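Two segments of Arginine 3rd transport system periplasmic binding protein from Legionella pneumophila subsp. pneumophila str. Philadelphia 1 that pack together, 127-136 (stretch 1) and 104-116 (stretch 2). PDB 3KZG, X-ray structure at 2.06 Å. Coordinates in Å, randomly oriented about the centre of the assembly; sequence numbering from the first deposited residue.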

# COMPACT_ATOMS: atom_id res chain seq x y z
N SER A 127 25.66 -32.79 -6.18
CA SER A 127 26.48 -31.92 -5.34
C SER A 127 26.17 -32.09 -3.86
O SER A 127 26.93 -31.65 -3.00
CB SER A 127 26.27 -30.45 -5.74
OG SER A 127 24.96 -30.01 -5.42
N GLU A 128 25.04 -32.72 -3.55
CA GLU A 128 24.67 -32.94 -2.17
C GLU A 128 25.47 -34.10 -1.57
O GLU A 128 25.57 -34.25 -0.36
CB GLU A 128 23.16 -33.21 -2.08
CG GLU A 128 22.32 -32.00 -2.50
CD GLU A 128 20.85 -32.33 -2.69
OE1 GLU A 128 20.08 -31.42 -3.08
OE2 GLU A 128 20.47 -33.50 -2.47
N ASN A 129 26.06 -34.92 -2.44
CA ASN A 129 26.87 -36.05 -1.99
C ASN A 129 26.19 -36.94 -0.94
O ASN A 129 26.75 -37.22 0.12
CB ASN A 129 28.19 -35.51 -1.43
CG ASN A 129 29.00 -34.78 -2.48
OD1 ASN A 129 29.56 -33.71 -2.22
ND2 ASN A 129 29.08 -35.35 -3.67
N ARG A 130 24.98 -37.39 -1.26
CA ARG A 130 24.23 -38.27 -0.37
C ARG A 130 23.94 -39.57 -1.10
O ARG A 130 22.84 -40.13 -1.01
CB ARG A 130 22.92 -37.60 0.06
CG ARG A 130 22.38 -36.64 -0.98
CD ARG A 130 21.05 -36.03 -0.57
NE ARG A 130 21.11 -35.36 0.73
CZ ARG A 130 20.14 -34.61 1.22
NH1 ARG A 130 19.02 -34.44 0.53
NH2 ARG A 130 20.27 -34.05 2.42
N ASN A 131 24.94 -40.04 -1.85
CA ASN A 131 24.85 -41.28 -2.62
C ASN A 131 23.54 -41.42 -3.37
O ASN A 131 22.74 -42.32 -3.10
CB ASN A 131 25.07 -42.49 -1.70
CG ASN A 131 24.86 -43.81 -2.42
OD1 ASN A 131 25.21 -43.94 -3.60
ND2 ASN A 131 24.31 -44.79 -1.72
N ASN A 132 23.33 -40.53 -4.33
CA ASN A 132 22.13 -40.55 -5.14
C ASN A 132 22.46 -40.83 -6.59
O ASN A 132 23.57 -40.55 -7.05
CB ASN A 132 21.40 -39.21 -5.08
CG ASN A 132 20.80 -38.93 -3.73
OD1 ASN A 132 19.95 -39.67 -3.24
ND2 ASN A 132 21.23 -37.84 -3.11
N GLN A 133 21.49 -41.38 -7.30
CA GLN A 133 21.63 -41.67 -8.71
C GLN A 133 20.58 -40.82 -9.41
O GLN A 133 19.44 -40.74 -8.98
CB GLN A 133 21.37 -43.15 -8.97
CG GLN A 133 21.57 -43.57 -10.41
CD GLN A 133 21.41 -45.07 -10.60
OE1 GLN A 133 22.10 -45.87 -9.96
NE2 GLN A 133 20.49 -45.45 -11.47
N VAL A 134 20.99 -40.16 -10.49
CA VAL A 134 20.09 -39.30 -11.24
C VAL A 134 19.58 -39.95 -12.52
O VAL A 134 20.34 -40.55 -13.28
CB VAL A 134 20.79 -37.97 -11.62
CG1 VAL A 134 19.81 -37.06 -12.35
CG2 VAL A 134 21.33 -37.29 -10.37
N ILE A 135 18.28 -39.83 -12.75
CA ILE A 135 17.65 -40.36 -13.95
C ILE A 135 17.15 -39.14 -14.71
O ILE A 135 16.31 -38.40 -14.21
CB ILE A 135 16.46 -41.30 -13.61
CG1 ILE A 135 16.97 -42.55 -12.90
CG2 ILE A 135 15.70 -41.66 -14.87
CD1 ILE A 135 17.87 -43.42 -13.76
N PHE A 136 17.71 -38.92 -15.90
CA PHE A 136 17.33 -37.79 -16.73
C PHE A 136 16.09 -38.08 -17.55
O PHE A 136 16.01 -39.10 -18.24
CB PHE A 136 18.48 -37.43 -17.68
CG PHE A 136 19.72 -36.94 -16.99
CD1 PHE A 136 19.95 -35.58 -16.82
CD2 PHE A 136 20.64 -37.85 -16.47
CE1 PHE A 136 21.08 -35.12 -16.15
CE2 PHE A 136 21.78 -37.40 -15.80
CZ PHE A 136 22.00 -36.03 -15.64
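Stretch 2 104-116: TFDDLHGKKIGVR

The strand Lys112-Arg116 lies parallel to the strand Gln133-Phe136, and backbone hydrogen bonds hold the pair. Ile113 N donates to Gln133 O at 2.8 Å, and Ile135 N donates to Ile113 O at 2.9 Å. Ile113 thus bonds through both its N and its O to Gln133 and Ile135, the usual parallel pattern. Val115 N continues the ladder to Ile135 O at 3.0 Å. Before the strands, Gly110 N donates to Arg130 O at 3.0 Å. Between these, Gln133 N to Lys111 O is weak at 3.3 Å. Strands 112-116 and 133-136 run in the same direction, with axes 4.7 Å apart at closest approach and crossing at -33°. The register pairs Gln133 with Lys112, Val134 with Ile113, Ile135 with Gly114 and Phe136 with Val115.

Before the strand, Leu108 to Lys111 form a type II turn, closed by Lys111 N to Leu108 O at 3.2 Å. Gly110 takes the positive phi of this turn. Arg130 O lies over one face of the His109 ring.

Residues 105-108 have helical phi/psi. Here the Arg130 side chain reaches across, placing NH2 3.1 Å from Phe105 CE2 and NH1 3.8 Å from Leu108 CD1. NH1 lies over one face of the Phe105 ring.

Val134, Ile113, Phe136 and Val115 share one sheet face, where Val134 CG1 packs 4.0 Å from Val115 CB.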

# COMPACT_ATOMS: atom_id res chain seq x y z
N THR A 104 11.53 -37.25 5.10
CA THR A 104 12.44 -36.18 5.47
C THR A 104 13.56 -36.02 4.46
O THR A 104 13.94 -36.97 3.78
CB THR A 104 13.09 -36.41 6.86
OG1 THR A 104 13.99 -37.53 6.79
CG2 THR A 104 12.02 -36.68 7.91
N PHE A 105 14.08 -34.80 4.37
CA PHE A 105 15.17 -34.47 3.46
C PHE A 105 16.33 -35.45 3.66
O PHE A 105 17.12 -35.70 2.75
CB PHE A 105 15.64 -33.04 3.76
CG PHE A 105 16.43 -32.41 2.66
CD1 PHE A 105 15.80 -32.00 1.49
CD2 PHE A 105 17.79 -32.19 2.81
CE1 PHE A 105 16.53 -31.38 0.47
CE2 PHE A 105 18.53 -31.57 1.80
CZ PHE A 105 17.90 -31.17 0.63
N ASP A 106 16.40 -36.01 4.86
CA ASP A 106 17.45 -36.95 5.23
C ASP A 106 17.26 -38.36 4.65
O ASP A 106 18.23 -39.09 4.47
CB ASP A 106 17.54 -37.01 6.76
CG ASP A 106 18.93 -37.35 7.26
OD1 ASP A 106 19.88 -36.63 6.90
OD2 ASP A 106 19.06 -38.33 8.02
N ASP A 107 16.01 -38.73 4.37
CA ASP A 107 15.72 -40.05 3.81
C ASP A 107 16.06 -40.18 2.33
O ASP A 107 16.00 -41.27 1.76
CB ASP A 107 14.24 -40.40 4.00
CG ASP A 107 13.85 -40.51 5.46
OD1 ASP A 107 14.60 -41.14 6.24
OD2 ASP A 107 12.78 -39.96 5.83
N LEU A 108 16.41 -39.06 1.70
CA LEU A 108 16.76 -39.07 0.29
C LEU A 108 18.10 -39.75 0.03
O LEU A 108 18.49 -39.96 -1.11
CB LEU A 108 16.79 -37.64 -0.25
CG LEU A 108 15.42 -36.95 -0.26
CD1 LEU A 108 15.59 -35.48 -0.59
CD2 LEU A 108 14.51 -37.64 -1.26
N HIS A 109 18.80 -40.11 1.11
CA HIS A 109 20.10 -40.76 0.99
C HIS A 109 20.00 -42.13 0.33
O HIS A 109 19.24 -42.99 0.79
CB HIS A 109 20.77 -40.88 2.36
CG HIS A 109 22.16 -41.44 2.32
ND1 HIS A 109 22.42 -42.76 2.01
CD2 HIS A 109 23.36 -40.85 2.53
CE1 HIS A 109 23.73 -42.96 2.03
NE2 HIS A 109 24.32 -41.82 2.35
N GLY A 110 20.76 -42.32 -0.74
CA GLY A 110 20.77 -43.59 -1.45
C GLY A 110 19.61 -43.79 -2.41
O GLY A 110 19.44 -44.88 -2.95
N LYS A 111 18.82 -42.74 -2.64
CA LYS A 111 17.66 -42.85 -3.52
C LYS A 111 17.93 -42.44 -4.96
O LYS A 111 18.90 -41.74 -5.26
CB LYS A 111 16.51 -42.00 -2.98
CG LYS A 111 16.21 -42.21 -1.51
CD LYS A 111 15.98 -43.67 -1.17
CE LYS A 111 15.75 -43.86 0.32
NZ LYS A 111 15.82 -45.29 0.70
N LYS A 112 17.07 -42.91 -5.86
CA LYS A 112 17.17 -42.58 -7.28
C LYS A 112 16.29 -41.35 -7.47
O LYS A 112 15.11 -41.36 -7.11
CB LYS A 112 16.65 -43.74 -8.13
CG LYS A 112 17.29 -45.08 -7.82
CD LYS A 112 16.61 -46.20 -8.60
CE LYS A 112 16.86 -46.06 -10.09
NZ LYS A 112 18.30 -46.23 -10.42
N ILE A 113 16.87 -40.29 -8.04
CA ILE A 113 16.15 -39.04 -8.23
C ILE A 113 15.89 -38.69 -9.70
O ILE A 113 16.81 -38.70 -10.51
CB ILE A 113 16.93 -37.85 -7.61
CG1 ILE A 113 17.42 -38.21 -6.20
CG2 ILE A 113 16.04 -36.62 -7.58
CD1 ILE A 113 16.31 -38.49 -5.20
N GLY A 114 14.64 -38.37 -10.01
CA GLY A 114 14.30 -37.99 -11.37
C GLY A 114 14.55 -36.51 -11.56
O GLY A 114 14.34 -35.72 -10.64
N VAL A 115 15.01 -36.13 -12.75
CA VAL A 115 15.30 -34.73 -13.05
C VAL A 115 14.95 -34.42 -14.51
O VAL A 115 15.03 -35.30 -15.36
CB VAL A 115 16.79 -34.41 -12.78
CG1 VAL A 115 17.22 -33.19 -13.56
CG2 VAL A 115 17.01 -34.18 -11.28
N ARG A 116 14.57 -33.18 -14.78
CA ARG A 116 14.22 -32.76 -16.13
C ARG A 116 15.50 -32.44 -16.90
O ARG A 116 16.25 -31.53 -16.54
CB ARG A 116 13.33 -31.51 -16.08
CG ARG A 116 12.68 -31.11 -17.40
CD ARG A 116 11.99 -29.76 -17.27
NE ARG A 116 11.09 -29.47 -18.38
CZ ARG A 116 10.43 -28.33 -18.53
NH1 ARG A 116 10.58 -27.34 -17.65
NH2 ARG A 116 9.61 -28.17 -19.56